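Local coordinates for aminotransferase (Psychrobacter arcticus 273-4, PDB 3IF2), which binds pyridoxal 5'-phosphate and probably transfers amino groups, perhaps as a valine-pyruvate transaminase, at residues Ser146-Leu151 / Gly208-Ser213; Thr152-Gly157 / Arg214-Thr219; Pro395-Phe400 / His410-Ile415. One frame throughout, in Å; residues are numbered along the deposited sequence.

Contact 1. Residues Ser146-Leu151 / Gly208-Ser213; sequences SILLPL and GAICCS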
ATOM      1  N   SER A 146      24.346   0.163  -2.909  1.00 35.85           N
ATOM      2  CA  SER A 146      23.725  -0.600  -1.835  1.00 35.53           C
ATOM      3  C   SER A 146      23.323   0.253  -0.652  1.00 35.79           C
ATOM      4  O   SER A 146      23.842   1.362  -0.475  1.00 36.41           O
ATOM      5  CB  SER A 146      24.707  -1.676  -1.358  1.00 35.17           C
ATOM      6  OG  SER A 146      24.818  -2.678  -2.333  1.00 33.85           O
ATOM      7  N   ILE A 147      22.390  -0.285   0.143  1.00 36.00           N
ATOM      8  CA  ILE A 147      21.953   0.312   1.413  1.00 35.79           C
ATOM      9  C   ILE A 147      22.898  -0.322   2.443  1.00 36.09           C
ATOM     10  O   ILE A 147      22.941  -1.545   2.561  1.00 35.65           O
ATOM     11  CB  ILE A 147      20.484  -0.032   1.738  1.00 35.95           C
ATOM     12  CG1 ILE A 147      19.538   0.379   0.580  1.00 36.76           C
ATOM     13  CG2 ILE A 147      20.055   0.617   3.037  1.00 35.87           C
ATOM     14  CD1 ILE A 147      19.583   1.863   0.149  1.00 36.10           C
ATOM     15  N   LEU A 148      23.688   0.496   3.143  1.00 36.84           N
ATOM     16  CA  LEU A 148      24.651   0.004   4.137  1.00 36.72           C
ATOM     17  C   LEU A 148      23.957  -0.245   5.476  1.00 37.09           C
ATOM     18  O   LEU A 148      23.370   0.672   6.041  1.00 37.17           O
ATOM     19  CB  LEU A 148      25.829   0.980   4.320  1.00 37.40           C
ATOM     20  CG  LEU A 148      26.918   0.675   5.371  1.00 37.39           C
ATOM     21  CD1 LEU A 148      27.485  -0.724   5.233  1.00 37.69           C
ATOM     22  CD2 LEU A 148      28.037   1.682   5.280  1.00 37.35           C
ATOM     23  N   LEU A 149      24.010  -1.493   5.955  1.00 37.43           N
ATOM     24  CA  LEU A 149      23.501  -1.883   7.259  1.00 37.05           C
ATOM     25  C   LEU A 149      24.768  -1.901   8.105  1.00 38.01           C
ATOM     26  O   LEU A 149      25.595  -2.788   7.934  1.00 39.49           O
ATOM     27  CB  LEU A 149      22.817  -3.255   7.209  1.00 36.74           C
ATOM     28  CG  LEU A 149      21.672  -3.459   6.207  1.00 36.23           C
ATOM     29  CD1 LEU A 149      21.039  -4.823   6.424  1.00 36.06           C
ATOM     30  CD2 LEU A 149      20.621  -2.370   6.311  1.00 36.10           C
ATOM     31  N   PRO A 150      24.954  -0.913   9.001  1.00 39.45           N
ATOM     32  CA  PRO A 150      26.184  -0.824   9.782  1.00 39.69           C
ATOM     33  C   PRO A 150      26.395  -1.921  10.829  1.00 39.79           C
ATOM     34  O   PRO A 150      27.506  -2.054  11.359  1.00 40.32           O
ATOM     35  CB  PRO A 150      26.071   0.553  10.432  1.00 40.14           C
ATOM     36  CG  PRO A 150      24.667   0.725  10.653  1.00 40.71           C
ATOM     37  CD  PRO A 150      23.956   0.043   9.513  1.00 40.71           C
ATOM     38  N   LEU A 151      25.351  -2.682  11.131  1.00 40.02           N
ATOM     39  CA  LEU A 151      25.448  -3.815  12.034  1.00 40.10           C
ATOM     40  C   LEU A 151      24.299  -4.792  11.768  1.00 39.40           C
ATOM     41  O   LEU A 151      23.160  -4.377  11.617  1.00 38.90           O
ATOM     42  CB  LEU A 151      25.451  -3.329  13.498  1.00 40.90           C
ATOM     43  CG  LEU A 151      25.441  -4.345  14.651  1.00 40.81           C
ATOM     44  CD1 LEU A 151      26.054  -3.759  15.901  1.00 41.66           C
ATOM     45  CD2 LEU A 151      24.044  -4.827  14.950  1.00 41.34           C
ATOM     46  N   GLY A 208      24.430   4.064  -1.456  1.00 36.87           N
ATOM     47  CA  GLY A 208      23.401   5.112  -1.616  1.00 37.12           C
ATOM     48  C   GLY A 208      22.793   5.690  -0.338  1.00 36.79           C
ATOM     49  O   GLY A 208      22.371   6.841  -0.328  1.00 37.49           O
ATOM     50  N   ALA A 209      22.737   4.889   0.725  1.00 36.68           N
ATOM     51  CA  ALA A 209      22.211   5.308   2.030  1.00 36.30           C
ATOM     52  C   ALA A 209      22.690   4.361   3.117  1.00 36.37           C
ATOM     53  O   ALA A 209      23.175   3.277   2.804  1.00 35.69           O
ATOM     54  CB  ALA A 209      20.698   5.323   2.001  1.00 36.16           C
ATOM     55  N   ILE A 210      22.579   4.795   4.378  1.00 36.68           N
ATOM     56  CA  ILE A 210      22.873   3.950   5.544  1.00 36.93           C
ATOM     57  C   ILE A 210      21.534   3.720   6.229  1.00 37.35           C
ATOM     58  O   ILE A 210      20.730   4.650   6.315  1.00 38.04           O
ATOM     59  CB  ILE A 210      23.861   4.580   6.543  1.00 36.87           C
ATOM     60  CG1 ILE A 210      25.195   4.884   5.857  1.00 37.46           C
ATOM     61  CG2 ILE A 210      24.121   3.625   7.704  1.00 36.20           C
ATOM     62  CD1 ILE A 210      26.257   5.496   6.790  1.00 37.80           C
ATOM     63  N   CYS A 211      21.291   2.499   6.709  1.00 37.72           N
ATOM     64  CA  CYS A 211      20.045   2.173   7.403  1.00 38.06           C
ATOM     65  C   CYS A 211      20.171   1.201   8.580  1.00 37.98           C
ATOM     66  O   CYS A 211      20.969   0.267   8.534  1.00 38.17           O
ATOM     67  CB  CYS A 211      19.032   1.603   6.415  1.00 38.61           C
ATOM     68  SG  CYS A 211      17.390   1.370   7.163  1.00 39.41           S
ATOM     69  N   CYS A 212      19.360   1.434   9.619  1.00 38.05           N
ATOM     70  CA  CYS A 212      19.261   0.527  10.762  1.00 38.67           C
ATOM     71  C   CYS A 212      18.003   0.740  11.602  1.00 38.77           C
ATOM     72  O   CYS A 212      17.411   1.809  11.559  1.00 38.85           O
ATOM     73  CB  CYS A 212      20.461   0.679  11.677  1.00 39.36           C
ATOM     74  SG  CYS A 212      20.517   2.288  12.394  1.00 40.25           S
ATOM     75  N   SER A 213      17.634  -0.292  12.365  1.00 38.78           N
ATOM     76  CA  SER A 213      16.496  -0.284  13.267  1.00 38.53           C
ATOM     77  C   SER A 213      16.991  -0.026  14.685  1.00 39.02           C
ATOM     78  O   SER A 213      18.027  -0.570  15.079  1.00 38.90           O
ATOM     79  CB  SER A 213      15.699  -1.586  13.172  1.00 39.09           C
ATOM     80  OG  SER A 213      16.513  -2.733  13.266  1.00 39.40           O
TER

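Contact 2. Residues Thr152-Gly157 / Arg214-Thr219; sequences TPEYIG and RPTNPT. With PLP (pyridoxal-5'-phosphate), chain C.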
ATOM      1  N   THR A 152      24.636  -6.075  11.664  1.00 39.13           N
ATOM      2  CA  THR A 152      23.674  -7.165  11.532  1.00 38.48           C
ATOM      3  C   THR A 152      23.874  -8.015  12.807  1.00 38.42           C
ATOM      4  O   THR A 152      24.929  -7.923  13.433  1.00 38.14           O
ATOM      5  CB  THR A 152      23.889  -7.968  10.240  1.00 38.24           C
ATOM      6  OG1 THR A 152      25.250  -8.402  10.166  1.00 38.52           O
ATOM      7  CG2 THR A 152      23.592  -7.109   9.031  1.00 37.58           C
ATOM      8  N   PRO A 153      22.884  -8.833  13.211  1.00 38.16           N
ATOM      9  CA  PRO A 153      21.583  -9.071  12.605  1.00 38.50           C
ATOM     10  C   PRO A 153      20.683  -7.833  12.494  1.00 38.76           C
ATOM     11  O   PRO A 153      20.798  -6.884  13.284  1.00 39.21           O
ATOM     12  CB  PRO A 153      20.933 -10.121  13.502  1.00 38.66           C
ATOM     13  CG  PRO A 153      21.950 -10.537  14.472  1.00 38.74           C
ATOM     14  CD  PRO A 153      23.141  -9.704  14.367  1.00 38.28           C
ATOM     15  N   GLU A 154      19.858  -7.834  11.458  1.00 38.29           N
ATOM     16  CA  GLU A 154      18.900  -6.770  11.192  1.00 38.07           C
ATOM     17  C   GLU A 154      17.580  -7.345  10.733  1.00 37.17           C
ATOM     18  O   GLU A 154      17.470  -8.547  10.528  1.00 37.04           O
ATOM     19  CB  GLU A 154      19.470  -5.753  10.183  1.00 38.71           C
ATOM     20  CG  GLU A 154      20.029  -4.484  10.836  1.00 38.64           C
ATOM     21  CD  GLU A 154      18.949  -3.555  11.410  1.00 38.10           C
ATOM     22  OE1 GLU A 154      17.748  -3.923  11.381  1.00 36.64           O
ATOM     23  OE2 GLU A 154      19.325  -2.462  11.912  1.00 37.32           O
ATOM     24  N   TYR A 155      16.601  -6.466  10.569  1.00 36.89           N
ATOM     25  CA  TYR A 155      15.235  -6.843  10.238  1.00 36.67           C
ATOM     26  C   TYR A 155      15.086  -7.712   8.994  1.00 35.57           C
ATOM     27  O   TYR A 155      15.512  -7.321   7.904  1.00 36.05           O
ATOM     28  CB  TYR A 155      14.380  -5.579  10.120  1.00 37.90           C
ATOM     29  CG  TYR A 155      12.918  -5.795   9.794  1.00 38.99           C
ATOM     30  CD1 TYR A 155      12.146  -6.748  10.476  1.00 39.39           C
ATOM     31  CD2 TYR A 155      12.283  -4.989   8.835  1.00 39.91           C
ATOM     32  CE1 TYR A 155      10.784  -6.924  10.152  1.00 40.75           C
ATOM     33  CE2 TYR A 155      10.941  -5.131   8.525  1.00 40.75           C
ATOM     34  CZ  TYR A 155      10.191  -6.085   9.180  1.00 41.16           C
ATOM     35  OH  TYR A 155       8.883  -6.193   8.818  1.00 42.31           O
ATOM     36  N   ILE A 156      14.490  -8.890   9.188  1.00 34.49           N
ATOM     37  CA  ILE A 156      14.217  -9.860   8.113  1.00 34.53           C
ATOM     38  C   ILE A 156      13.450  -9.239   6.924  1.00 34.57           C
ATOM     39  O   ILE A 156      13.695  -9.604   5.771  1.00 34.81           O
ATOM     40  CB  ILE A 156      13.482 -11.140   8.681  1.00 33.86           C
ATOM     41  CG1 ILE A 156      13.388 -12.280   7.657  1.00 33.94           C
ATOM     42  CG2 ILE A 156      12.117 -10.796   9.207  1.00 33.07           C
ATOM     43  CD1 ILE A 156      12.863 -13.594   8.247  1.00 33.41           C
ATOM     44  N   GLY A 157      12.546  -8.310   7.218  1.00 35.32           N
ATOM     45  CA  GLY A 157      11.719  -7.624   6.203  1.00 36.60           C
ATOM     46  C   GLY A 157      12.383  -6.657   5.229  1.00 36.35           C
ATOM     47  O   GLY A 157      11.751  -6.258   4.238  1.00 36.82           O
ATOM     48  N   ARG A 214      16.246   0.810  15.426  1.00 39.04           N
ATOM     49  CA  ARG A 214      16.607   1.232  16.778  1.00 39.17           C
ATOM     50  C   ARG A 214      15.353   1.445  17.658  1.00 39.30           C
ATOM     51  O   ARG A 214      14.649   2.457  17.493  1.00 39.57           O
ATOM     52  CB  ARG A 214      17.437   2.526  16.694  1.00 39.54           C
ATOM     53  CG  ARG A 214      18.227   2.850  17.949  1.00 39.32           C
ATOM     54  CD  ARG A 214      18.711   4.271  17.936  1.00 39.56           C
ATOM     55  NE  ARG A 214      19.618   4.554  19.052  1.00 39.31           N
ATOM     56  CZ  ARG A 214      19.859   5.756  19.591  1.00 39.59           C
ATOM     57  NH1 ARG A 214      19.235   6.871  19.184  1.00 39.42           N
ATOM     58  NH2 ARG A 214      20.732   5.846  20.599  1.00 40.09           N
ATOM     59  N   PRO A 215      15.021   0.470  18.542  1.00 39.09           N
ATOM     60  CA  PRO A 215      15.655  -0.846  18.764  1.00 38.17           C
ATOM     61  C   PRO A 215      15.505  -1.787  17.569  1.00 38.13           C
ATOM     62  O   PRO A 215      14.617  -1.606  16.722  1.00 38.24           O
ATOM     63  CB  PRO A 215      14.964  -1.408  20.007  1.00 38.49           C
ATOM     64  CG  PRO A 215      13.820  -0.514  20.307  1.00 39.15           C
ATOM     65  CD  PRO A 215      13.927   0.734  19.499  1.00 38.96           C
ATOM     66  N   THR A 216      16.368  -2.803  17.537  1.00 37.14           N
ATOM     67  CA  THR A 216      16.458  -3.721  16.433  1.00 36.01           C
ATOM     68  C   THR A 216      15.620  -4.983  16.586  1.00 35.62           C
ATOM     69  O   THR A 216      15.527  -5.553  17.675  1.00 34.96           O
ATOM     70  CB  THR A 216      17.925  -4.125  16.214  1.00 36.61           C
ATOM     71  OG1 THR A 216      18.700  -2.943  16.006  1.00 37.22           O
ATOM     72  CG2 THR A 216      18.091  -5.060  15.010  1.00 36.26           C
ATOM     73  N   ASN A 217      14.972  -5.351  15.476  1.00 35.18           N
ATOM     74  CA  ASN A 217      14.300  -6.629  15.270  1.00 34.69           C
ATOM     75  C   ASN A 217      15.443  -7.325  14.524  1.00 34.66           C
ATOM     76  O   ASN A 217      15.878  -6.810  13.492  1.00 34.06           O
ATOM     77  CB  ASN A 217      13.039  -6.459  14.382  1.00 34.01           C
ATOM     78  CG  ASN A 217      12.325  -7.788  14.048  1.00 33.35           C
ATOM     79  OD1 ASN A 217      12.902  -8.848  14.170  1.00 34.49           O
ATOM     80  ND2 ASN A 217      11.068  -7.713  13.602  1.00 32.16           N
ATOM     81  N   PRO A 218      15.875  -8.519  14.968  1.00 34.74           N
ATOM     82  CA  PRO A 218      15.404  -9.435  15.999  1.00 34.41           C
ATOM     83  C   PRO A 218      16.124  -9.438  17.341  1.00 34.47           C
ATOM     84  O   PRO A 218      15.766 -10.245  18.190  1.00 34.54           O
ATOM     85  CB  PRO A 218      15.774 -10.762  15.349  1.00 34.12           C
ATOM     86  CG  PRO A 218      17.174 -10.490  14.848  1.00 34.43           C
ATOM     87  CD  PRO A 218      17.169  -9.013  14.445  1.00 34.52           C
ATOM     88  N   THR A 219      17.119  -8.578  17.522  1.00 34.82           N
ATOM     89  CA  THR A 219      18.035  -8.680  18.652  1.00 35.76           C
ATOM     90  C   THR A 219      17.607  -8.050  19.947  1.00 36.23           C
ATOM     91  O   THR A 219      17.983  -8.533  21.011  1.00 37.93           O
ATOM     92  CB  THR A 219      19.390  -8.055  18.290  1.00 35.91           C
ATOM     93  OG1 THR A 219      19.173  -6.695  17.899  1.00 36.35           O
ATOM     94  CG2 THR A 219      20.034  -8.818  17.150  1.00 35.75           C
TER
HETATM   95  N1  PLP C 500      10.599  -2.112  11.479  1.00 49.48           N
HETATM   96  C2  PLP C 500      10.867  -3.167  12.326  1.00 50.57           C
HETATM   97  C2A PLP C 500      12.156  -3.139  13.083  1.00 50.11           C
HETATM   98  C3  PLP C 500       9.927  -4.213  12.464  1.00 51.41           C
HETATM   99  O3  PLP C 500      10.151  -5.278  13.297  1.00 50.06           O
HETATM  100  C4  PLP C 500       8.729  -4.187  11.712  1.00 52.20           C
HETATM  101  C4A PLP C 500       7.892  -5.462  11.690  1.00 53.42           C
HETATM  102  O4A PLP C 500       6.669  -5.438  11.876  1.00 54.71           O
HETATM  103  C5  PLP C 500       8.480  -3.080  10.835  1.00 50.64           C
HETATM  104  C6  PLP C 500       9.444  -2.057  10.748  1.00 49.70           C
HETATM  105  C5A PLP C 500       7.230  -2.970   9.940  1.00 48.52           C
HETATM  106  O4P PLP C 500       6.124  -2.363  10.574  1.00 45.22           O
HETATM  107  P   PLP C 500       4.853  -1.875   9.725  1.00 40.81           P
HETATM  108  O1P PLP C 500       4.840  -2.033   8.223  1.00 40.33           O
HETATM  109  O2P PLP C 500       4.822  -0.422  10.059  1.00 40.66           O
HETATM  110  O3P PLP C 500       3.710  -2.627  10.283  1.00 38.75           O
HETATM  111  O   HOH W   1      21.188  -6.107  16.130  1.00 27.09           O

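Contact 3. Residues Pro395-Phe400 / His410-Ile415; sequences PSEYFF and HAHECI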
ATOM      1  N   PRO A 395      14.529 -18.957  13.021  1.00 34.06           N
ATOM      2  CA  PRO A 395      15.985 -19.220  13.032  1.00 33.49           C
ATOM      3  C   PRO A 395      16.783 -17.990  12.575  1.00 33.06           C
ATOM      4  O   PRO A 395      16.284 -17.177  11.786  1.00 33.29           O
ATOM      5  CB  PRO A 395      16.142 -20.394  12.063  1.00 33.30           C
ATOM      6  CG  PRO A 395      15.075 -20.205  11.070  1.00 33.79           C
ATOM      7  CD  PRO A 395      13.908 -19.500  11.791  1.00 34.16           C
ATOM      8  N   SER A 396      17.999 -17.862  13.090  1.00 32.54           N
ATOM      9  CA  SER A 396      18.869 -16.715  12.813  1.00 33.23           C
ATOM     10  C   SER A 396      19.390 -16.508  11.391  1.00 34.58           C
ATOM     11  O   SER A 396      19.695 -15.372  11.028  1.00 33.98           O
ATOM     12  CB  SER A 396      20.089 -16.764  13.746  1.00 33.69           C
ATOM     13  OG  SER A 396      20.748 -18.045  13.743  1.00 32.55           O
ATOM     14  N   GLU A 397      19.494 -17.565  10.587  1.00 36.10           N
ATOM     15  CA  GLU A 397      20.073 -17.418   9.257  1.00 37.88           C
ATOM     16  C   GLU A 397      19.360 -16.457   8.285  1.00 37.40           C
ATOM     17  O   GLU A 397      19.959 -16.077   7.290  1.00 36.46           O
ATOM     18  CB  GLU A 397      20.355 -18.771   8.610  1.00 40.13           C
ATOM     19  CG  GLU A 397      19.164 -19.580   8.142  1.00 42.45           C
ATOM     20  CD  GLU A 397      19.620 -20.859   7.440  1.00 44.00           C
ATOM     21  OE1 GLU A 397      20.058 -21.810   8.150  1.00 45.80           O
ATOM     22  OE2 GLU A 397      19.554 -20.895   6.183  1.00 44.57           O
ATOM     23  N   TYR A 398      18.122 -16.052   8.586  1.00 37.50           N
ATOM     24  CA  TYR A 398      17.365 -15.108   7.744  1.00 37.64           C
ATOM     25  C   TYR A 398      17.487 -13.630   8.139  1.00 36.49           C
ATOM     26  O   TYR A 398      16.913 -12.774   7.455  1.00 35.69           O
ATOM     27  CB  TYR A 398      15.879 -15.514   7.686  1.00 39.05           C
ATOM     28  CG  TYR A 398      15.678 -16.938   7.216  1.00 40.69           C
ATOM     29  CD1 TYR A 398      16.160 -17.355   5.956  1.00 40.95           C
ATOM     30  CD2 TYR A 398      15.019 -17.886   8.022  1.00 41.47           C
ATOM     31  CE1 TYR A 398      15.997 -18.695   5.507  1.00 41.72           C
ATOM     32  CE2 TYR A 398      14.838 -19.232   7.577  1.00 41.93           C
ATOM     33  CZ  TYR A 398      15.334 -19.621   6.320  1.00 42.12           C
ATOM     34  OH  TYR A 398      15.166 -20.911   5.881  1.00 42.74           O
ATOM     35  N   PHE A 399      18.251 -13.323   9.190  1.00 35.71           N
ATOM     36  CA  PHE A 399      18.394 -11.953   9.694  1.00 35.88           C
ATOM     37  C   PHE A 399      19.731 -11.297   9.349  1.00 36.08           C
ATOM     38  O   PHE A 399      20.159 -10.380  10.037  1.00 37.69           O
ATOM     39  CB  PHE A 399      18.142 -11.920  11.222  1.00 35.92           C
ATOM     40  CG  PHE A 399      16.748 -12.286  11.623  1.00 34.60           C
ATOM     41  CD1 PHE A 399      15.762 -11.316  11.731  1.00 34.70           C
ATOM     42  CD2 PHE A 399      16.428 -13.593  11.920  1.00 34.76           C
ATOM     43  CE1 PHE A 399      14.447 -11.645  12.121  1.00 34.96           C
ATOM     44  CE2 PHE A 399      15.138 -13.945  12.314  1.00 35.86           C
ATOM     45  CZ  PHE A 399      14.130 -12.963  12.411  1.00 35.43           C
ATOM     46  N   PHE A 400      20.361 -11.721   8.260  1.00 36.26           N
ATOM     47  CA  PHE A 400      21.626 -11.157   7.800  1.00 36.18           C
ATOM     48  C   PHE A 400      21.459 -10.836   6.312  1.00 37.39           C
ATOM     49  O   PHE A 400      21.911 -11.603   5.469  1.00 38.18           O
ATOM     50  CB  PHE A 400      22.762 -12.159   8.049  1.00 35.53           C
ATOM     51  CG  PHE A 400      23.004 -12.483   9.508  1.00 33.71           C
ATOM     52  CD1 PHE A 400      22.311 -13.518  10.134  1.00 33.50           C
ATOM     53  CD2 PHE A 400      23.937 -11.768  10.243  1.00 32.98           C
ATOM     54  CE1 PHE A 400      22.545 -13.835  11.498  1.00 33.29           C
ATOM     55  CE2 PHE A 400      24.190 -12.074  11.591  1.00 32.88           C
ATOM     56  CZ  PHE A 400      23.485 -13.108  12.222  1.00 32.80           C
ATOM     57  N   HIS A 410      28.034 -18.179  13.548  1.00 35.20           N
ATOM     58  CA  HIS A 410      27.151 -17.375  14.384  1.00 35.61           C
ATOM     59  C   HIS A 410      25.725 -17.237  13.815  1.00 35.73           C
ATOM     60  O   HIS A 410      24.761 -17.289  14.581  1.00 36.11           O
ATOM     61  CB  HIS A 410      27.763 -16.001  14.659  1.00 35.77           C
ATOM     62  CG  HIS A 410      27.040 -15.225  15.721  1.00 36.48           C
ATOM     63  ND1 HIS A 410      27.141 -15.530  17.061  1.00 35.89           N
ATOM     64  CD2 HIS A 410      26.218 -14.152  15.637  1.00 35.93           C
ATOM     65  CE1 HIS A 410      26.408 -14.681  17.755  1.00 36.05           C
ATOM     66  NE2 HIS A 410      25.845 -13.832  16.917  1.00 36.08           N
ATOM     67  N   ALA A 411      25.603 -17.104  12.490  1.00 35.02           N
ATOM     68  CA  ALA A 411      24.297 -17.032  11.812  1.00 34.53           C
ATOM     69  C   ALA A 411      23.475 -18.339  11.877  1.00 34.30           C
ATOM     70  O   ALA A 411      22.290 -18.322  11.541  1.00 35.20           O
ATOM     71  CB  ALA A 411      24.457 -16.562  10.342  1.00 33.18           C
ATOM     72  N   HIS A 412      24.087 -19.451  12.279  1.00 34.33           N
ATOM     73  CA  HIS A 412      23.396 -20.733  12.456  1.00 35.66           C
ATOM     74  C   HIS A 412      23.233 -21.139  13.931  1.00 34.92           C
ATOM     75  O   HIS A 412      22.801 -22.274  14.207  1.00 34.85           O
ATOM     76  CB  HIS A 412      24.152 -21.839  11.692  1.00 37.35           C
ATOM     77  CG  HIS A 412      24.166 -21.634  10.214  1.00 39.24           C
ATOM     78  ND1 HIS A 412      23.017 -21.673   9.452  1.00 40.59           N
ATOM     79  CD2 HIS A 412      25.181 -21.381   9.356  1.00 40.19           C
ATOM     80  CE1 HIS A 412      23.326 -21.455   8.185  1.00 40.91           C
ATOM     81  NE2 HIS A 412      24.632 -21.275   8.101  1.00 40.98           N
ATOM     82  N   GLU A 413      23.540 -20.229  14.867  1.00 34.04           N
ATOM     83  CA  GLU A 413      23.496 -20.518  16.321  1.00 33.90           C
ATOM     84  C   GLU A 413      22.469 -19.725  17.137  1.00 33.44           C
ATOM     85  O   GLU A 413      22.396 -19.912  18.336  1.00 32.70           O
ATOM     86  CB  GLU A 413      24.910 -20.368  16.925  1.00 33.74           C
ATOM     87  CG  GLU A 413      25.857 -21.493  16.521  1.00 33.33           C
ATOM     88  CD  GLU A 413      27.224 -21.417  17.181  1.00 33.81           C
ATOM     89  OE1 GLU A 413      27.548 -20.381  17.817  1.00 33.95           O
ATOM     90  OE2 GLU A 413      27.991 -22.412  17.046  1.00 34.16           O
ATOM     91  N   CYS A 414      21.639 -18.896  16.504  1.00 33.51           N
ATOM     92  CA  CYS A 414      20.655 -18.113  17.245  1.00 33.58           C
ATOM     93  C   CYS A 414      19.209 -18.315  16.826  1.00 33.38           C
ATOM     94  O   CYS A 414      18.940 -18.890  15.766  1.00 32.55           O
ATOM     95  CB  CYS A 414      21.030 -16.630  17.202  1.00 33.91           C
ATOM     96  SG  CYS A 414      22.682 -16.362  17.772  1.00 34.11           S
ATOM     97  N   ILE A 415      18.290 -17.916  17.717  1.00 33.47           N
ATOM     98  CA  ILE A 415      16.852 -17.894  17.415  1.00 34.00           C
ATOM     99  C   ILE A 415      16.210 -16.595  17.920  1.00 34.93           C
ATOM    100  O   ILE A 415      16.700 -16.002  18.884  1.00 36.03           O
ATOM    101  CB  ILE A 415      16.070 -19.170  17.919  1.00 33.90           C
ATOM    102  CG1 ILE A 415      15.910 -19.220  19.450  1.00 33.97           C
ATOM    103  CG2 ILE A 415      16.718 -20.478  17.366  1.00 31.98           C
ATOM    104  CD1 ILE A 415      15.199 -20.501  19.944  1.00 33.80           C
TER

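Contact 1. Residues Ser146-Leu151 / Gly208-Ser213
I147 and C211 meet on one face of a pair of parallel strands, methyl against methylene, with I147 CG2 3.7 Å from C211 CB. The I147 side chain spans two neighbours: CG2 lies anti to the backbone N and reaches C211, whereas CG1 takes the place beside that N (chi1 -55°) and its terminal CD1 extends to the methyl of A209. C211 sends SG anti to its own N (chi1 -173°), and it is CB that takes up the contact with I147. On the face carrying L148 and I210 the side chains are less intimate, CB of L148 lying 4.2 Å from CG1 of I210. Beyond the strand, P150 comes in with its CD, which sits 3.2 Å from C211 O and also packs on CG2 of I210 and CB of C212, the P150 ring set aslant against the I210 side chain. L149 adds CD2, 3.5 Å from the same carbonyl oxygen of C211. The backbones are joined by L148 N to A209 O, 2.8 Å and nearly straight at 169°, and by C211 N to L148 O, also 2.8 Å; G208 N bonds to S146 O as well, less straight than the others. Within the mixed sheet of this aminotransferase, strand 207-213 lies between 142-149 and 242-245; F123 of helix 115-125 covers I147 and C211, while L196 of helix 193-197 packs against L148 and P150.

Contact 2. Residues Thr152-Gly157 / Arg214-Thr219
Two loops meet here beside the cofactor, each following a parallel strand of the mixed sheet in this fold type I, aspartate aminotransferase-like enzyme. Y155 from one and N217 from the other form part of the pyridoxal phosphate pocket. The Y155 ring lies over the cofactor, PLP C3 being 3.6 Å above the ring plane and offset toward its rim; the backbone N of G157 stands over the centre of the opposite face. N217 comes obliquely, its amide plane turned 46° from the tyrosine ring, and ND2 approaches Y155 CD1 at 3.4 Å. Its other amide atom, OD1, is held by R416, which would fix the flip of the group. Farther from the cofactor two prolines, each after a cis peptide bond, pack together: P153 sets CG 3.7 Å from T219 CG2, and its CB meets CG of P218. A water bridges P153 O and T219 OG1, which also bonds to N221 N. E154 folds back, its chain bent at chi2 (-71°), and OE1 accepts the N-H of Y155 through its anti lone pair, with S213 OG another probable partner. With CG anti to the backbone N, the N217 amide is carried toward the cofactor, and ND2 gives PLP O3 a 2.6 Å hydrogen bond with an N-H...O angle of 170°.

Contact 3. Residues Pro395-Phe400 / His410-Ile415
The hydroxyl of S396 is gripped by several groups: OG lies 2.7 Å from A411 O and 2.8 Å from C414 O, with T379 OG1 as a further hydrogen-bonding partner. A single proton cannot serve both carbonyls fully at once. OG reaches this place because it stands between the backbone N and the carbonyl carbon (chi1 50°), turned into the bend formed by A411 to C414. The backbone N of S396 also bonds to C414 O, at 3.0 Å, approaching from well above the carbonyl plane, 46° out of it. The methylene of S396 meanwhile packs on CB of C414.

This bend joins a short 3-10 segment, 410-412, to strand 414-418. P395 and I415 form an antiparallel non-hydrogen-bonded pair, which places 394-395 at the edge of a mixed six-stranded sheet, next to 414-418 and one strand away from 367-372. W369 of that last strand touches both S396 and C414.

Next to the serine the contact is apolar. F400 brings the CE1 side of its ring obliquely onto the methyl of A411, CE1 to CB 3.5 Å, while CZ also comes near A411 CA. Y408 meets F400 edge-to-face, and T152 also touches it. An alanine in place of F400 would probably open a gap beside the A411 methyl and leave Y408 without its aromatic mate. At the other end, the E397 chain runs out extended beyond CG, and OE1 lies at the edge of the H412 ring, in its plane and 3.2 Å from ND1, with carboxylate and imidazole planes 76° apart. H412 NE2 has a weak hydrogen bond to V405 O.

How the contacts relate
All three contacts are largely buried, but their chemistry follows their place in the fold. Contact 1 lies in the sheet core, where regular backbone bonds and aliphatic side chains do the work. Contact 2 continues the same two chain segments past their strands and nearer the centre of the chain, exchanging regular pairing for prolines, a bridging water and cofactor binding; the probable bond between S213 and E154 ties the two together. Contact 3 belongs to the six-stranded sheet, its centre about 17 Å from that of the chain, and includes partly exposed E397, H410 and H412. It meets contact 2 through F399, whose O probably accepts E154 N, yet does not touch contact 1.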